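Local coordinates for putative molybdenum carrier protein (Syntrophus aciditrophicus SB, PDB 3IMK) that is of unknown function but belongs to the circularly permuted YpsA family of the SLOG clan and is a putative molybdenum carrier, at residues A[32-37]-A[52-57]. Numbering follows the deposited sequence.
Sequences IPYGGW and TYQLQE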
ATOM      1  N   ILE A  32       4.790   2.469 -13.360  1.00 10.85           N
ATOM      2  CA  ILE A  32       3.367   2.580 -13.042  1.00 11.04           C
ATOM      3  C   ILE A  32       3.162   3.950 -12.394  1.00 11.52           C
ATOM      4  O   ILE A  32       3.932   4.299 -11.482  1.00 10.45           O
ATOM      5  CB  ILE A  32       2.927   1.456 -12.074  1.00 13.11           C
ATOM      6  CG1 ILE A  32       3.175   0.089 -12.728  1.00 13.59           C
ATOM      7  CG2 ILE A  32       1.458   1.638 -11.654  1.00 13.36           C
ATOM      8  CD1 ILE A  32       2.962  -1.089 -11.771  1.00 14.40           C
ATOM      9  N   PRO A  33       2.185   4.760 -12.860  1.00 11.18           N
ATOM     10  CA  PRO A  33       1.910   6.035 -12.196  1.00 11.38           C
ATOM     11  C   PRO A  33       1.708   5.842 -10.704  1.00 11.58           C
ATOM     12  O   PRO A  33       1.184   4.816 -10.272  1.00 11.73           O
ATOM     13  CB  PRO A  33       0.619   6.502 -12.875  1.00 11.88           C
ATOM     14  CG  PRO A  33       0.725   5.866 -14.260  1.00 10.07           C
ATOM     15  CD  PRO A  33       1.241   4.514 -13.988  1.00 10.18           C
ATOM     16  N   TYR A  34       2.106   6.843  -9.926  1.00 10.80           N
ATOM     17  CA  TYR A  34       1.965   6.745  -8.490  1.00 11.11           C
ATOM     18  C   TYR A  34       1.634   8.099  -7.894  1.00 11.31           C
ATOM     19  O   TYR A  34       1.711   9.157  -8.554  1.00 12.55           O
ATOM     20  CB  TYR A  34       3.233   6.152  -7.848  1.00 11.82           C
ATOM     21  CG  TYR A  34       4.361   7.104  -7.833  1.00 10.78           C
ATOM     22  CD1 TYR A  34       4.537   8.005  -6.781  1.00 10.41           C
ATOM     23  CD2 TYR A  34       5.264   7.172  -8.881  1.00 12.04           C
ATOM     24  CE1 TYR A  34       5.592   8.932  -6.802  1.00 10.71           C
ATOM     25  CE2 TYR A  34       6.291   8.074  -8.911  1.00 12.36           C
ATOM     26  CZ  TYR A  34       6.443   8.982  -7.874  1.00 13.12           C
ATOM     27  OH  TYR A  34       7.476   9.933  -7.884  1.00 13.95           O
ATOM     28  N   GLY A  35       1.233   8.056  -6.612  1.00 12.41           N
ATOM     29  CA  GLY A  35       0.978   9.237  -5.837  1.00 11.91           C
ATOM     30  C   GLY A  35       0.741   8.853  -4.392  1.00 10.50           C
ATOM     31  O   GLY A  35       1.131   7.780  -3.945  1.00 10.86           O
ATOM     32  N   GLY A  36       0.062   9.747  -3.674  1.00 12.45           N
ATOM     33  CA  GLY A  36      -0.293   9.460  -2.293  1.00 11.56           C
ATOM     34  C   GLY A  36      -0.277  10.702  -1.443  1.00 12.18           C
ATOM     35  O   GLY A  36       0.458  11.665  -1.690  1.00 14.92           O
ATOM     36  N   TRP A  37      -1.054  10.652  -0.397  1.00 10.70           N
ATOM     37  CA  TRP A  37      -1.122  11.712   0.593  1.00 11.79           C
ATOM     38  C   TRP A  37      -0.160  11.428   1.726  1.00  9.95           C
ATOM     39  O   TRP A  37      -0.115  10.338   2.268  1.00 10.72           O
ATOM     40  CB  TRP A  37      -2.530  11.772   1.149  1.00 11.82           C
ATOM     41  CG  TRP A  37      -3.508  12.208   0.102  1.00 11.78           C
ATOM     42  CD1 TRP A  37      -4.314  11.394  -0.666  1.00 12.20           C
ATOM     43  CD2 TRP A  37      -3.786  13.550  -0.321  1.00 12.75           C
ATOM     44  NE1 TRP A  37      -5.105  12.161  -1.541  1.00 12.79           N
ATOM     45  CE2 TRP A  37      -4.803  13.487  -1.324  1.00 13.90           C
ATOM     46  CE3 TRP A  37      -3.333  14.795   0.105  1.00 13.56           C
ATOM     47  CZ2 TRP A  37      -5.327  14.636  -1.922  1.00 13.85           C
ATOM     48  CZ3 TRP A  37      -3.825  15.932  -0.520  1.00 13.15           C
ATOM     49  CH2 TRP A  37      -4.799  15.844  -1.520  1.00 14.20           C
ATOM     50  N   THR A  52      12.279  13.362  -4.536  1.00 16.98           N
ATOM     51  CA  THR A  52      12.145  12.654  -5.795  1.00 18.18           C
ATOM     52  C   THR A  52      10.752  12.005  -5.924  1.00 18.00           C
ATOM     53  O   THR A  52      10.263  11.781  -7.031  1.00 17.81           O
ATOM     54  CB  THR A  52      13.232  11.616  -5.938  1.00 18.76           C
ATOM     55  OG1 THR A  52      13.332  10.878  -4.712  1.00 28.16           O
ATOM     56  CG2 THR A  52      14.579  12.295  -6.212  1.00 25.19           C
ATOM     57  N   TYR A  53      10.105  11.712  -4.803  1.00 13.95           N
ATOM     58  CA  TYR A  53       8.751  11.151  -4.834  1.00 12.33           C
ATOM     59  C   TYR A  53       7.699  12.266  -4.971  1.00 12.65           C
ATOM     60  O   TYR A  53       7.635  13.178  -4.132  1.00 12.30           O
ATOM     61  CB  TYR A  53       8.452  10.386  -3.547  1.00 13.28           C
ATOM     62  CG  TYR A  53       9.360   9.202  -3.273  1.00 11.99           C
ATOM     63  CD1 TYR A  53       9.145   7.972  -3.876  1.00 11.57           C
ATOM     64  CD2 TYR A  53      10.450   9.326  -2.413  1.00 13.14           C
ATOM     65  CE1 TYR A  53       9.997   6.872  -3.620  1.00 12.77           C
ATOM     66  CE2 TYR A  53      11.263   8.249  -2.157  1.00 12.75           C
ATOM     67  CZ  TYR A  53      11.032   7.028  -2.750  1.00 11.94           C
ATOM     68  OH  TYR A  53      11.862   5.978  -2.487  1.00 13.79           O
ATOM     69  N   GLN A  54       6.889  12.168  -6.031  1.00 12.78           N
ATOM     70  CA  GLN A  54       5.843  13.144  -6.301  1.00 13.04           C
ATOM     71  C   GLN A  54       4.606  12.790  -5.482  1.00 12.94           C
ATOM     72  O   GLN A  54       3.886  11.834  -5.834  1.00 13.81           O
ATOM     73  CB  GLN A  54       5.549  13.203  -7.812  1.00 15.08           C
ATOM     74  CG  GLN A  54       6.780  13.550  -8.655  1.00 19.69           C
ATOM     75  CD  GLN A  54       7.390  14.891  -8.278  1.00 31.78           C
ATOM     76  OE1 GLN A  54       6.747  15.935  -8.423  1.00 39.74           O
ATOM     77  NE2 GLN A  54       8.635  14.871  -7.774  1.00 41.34           N
ATOM     78  N   LEU A  55       4.446  13.469  -4.344  1.00 12.07           N
ATOM     79  CA  LEU A  55       3.362  13.178  -3.380  1.00 10.38           C
ATOM     80  C   LEU A  55       2.645  14.432  -2.979  1.00 11.78           C
ATOM     81  O   LEU A  55       3.125  15.533  -3.267  1.00 15.91           O
ATOM     82  CB  LEU A  55       3.903  12.448  -2.152  1.00 10.37           C
ATOM     83  CG  LEU A  55       4.681  11.161  -2.502  1.00 12.07           C
ATOM     84  CD1 LEU A  55       5.417  10.667  -1.320  1.00 13.06           C
ATOM     85  CD2 LEU A  55       3.729  10.037  -2.935  1.00 14.04           C
ATOM     86  N   GLN A  56       1.504  14.289  -2.304  1.00 10.84           N
ATOM     87  CA  GLN A  56       0.677  15.456  -1.982  1.00 13.08           C
ATOM     88  C   GLN A  56       0.553  15.606  -0.466  1.00 11.73           C
ATOM     89  O   GLN A  56       0.219  14.660   0.240  1.00 13.28           O
ATOM     90  CB  GLN A  56      -0.706  15.227  -2.604  1.00 18.30           C
ATOM     91  CG  GLN A  56      -0.702  15.038  -4.191  1.00 21.27           C
ATOM     92  CD  GLN A  56      -0.121  13.679  -4.786  1.00 33.94           C
ATOM     93  OE1 GLN A  56      -0.557  12.585  -4.437  1.00 28.40           O
ATOM     94  NE2 GLN A  56       0.814  13.796  -5.752  1.00 31.43           N
ATOM     95  N   GLU A  57       0.815  16.813   0.059  1.00 13.28           N
ATOM     96  CA  GLU A  57       0.730  17.062   1.481  1.00 12.67           C
ATOM     97  C   GLU A  57      -0.706  17.331   1.947  1.00 12.06           C
ATOM     98  O   GLU A  57      -1.442  18.095   1.295  1.00 12.50           O
ATOM     99  CB  GLU A  57       1.640  18.232   1.896  1.00 12.66           C
ATOM    100  CG  GLU A  57       3.105  17.930   1.841  1.00 15.82           C
ATOM    101  CD  GLU A  57       3.959  19.135   2.237  1.00 14.83           C
ATOM    102  OE1 GLU A  57       3.667  19.776   3.269  1.00 15.07           O
ATOM    103  OE2 GLU A  57       4.944  19.418   1.524  1.00 19.85           O
TER
HETATM  104  O   HOH W   1       2.194  11.771  -7.945  1.00 18.89           O
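Tyr34 reaches across to Gln54 with CG set between its own backbone N and carbonyl carbon (chi1 73°), whereas a bend at chi2 (72°) brings Gln56 CD back toward Gly36. The two segments meet at one margin of the parallel sheet in this SLOG-family fold, where the short outermost strand 56-57 pairs with strand 34-38. The parallel bridge joins Trp37 and Gln56: Gln56 N donates to Gly36 O at 2.9 Å, and Gln56 O receives a CA-H...O contact from Trp37 CA. Before the bridge, side chains replace the backbone pairing. Gln56 OE1 accepts Gly36 N at 3.0 Å, the donor somewhat out of the carbonyl plane. Tyr34 OH accepts Gln54 N in a nearly straight bond (173°). A phenylalanine in place of Tyr34 would probably leave Gln54 N without this acceptor, the ring keeping its place beside Leu55. One water donates to both Tyr34 O and Gln54 O, linking the two segments, and accepts a longer bond from Gln56 NE2. Leu55 CD2 packs 3.5 Å from Gly35 C and lies at the edge of the Tyr34 ring. Trp37, whose NE1 hydrogen-bonds to Asp73 OD2 and whose ring meets Lys69 in a cation-pi contact, lines the pocket occupied by a polyether. In a CH-pi contact, Gln56 CB sits over one face of the Trp37 indole, offset toward the rim, 4.0 Å from the centroid of the six-membered ring.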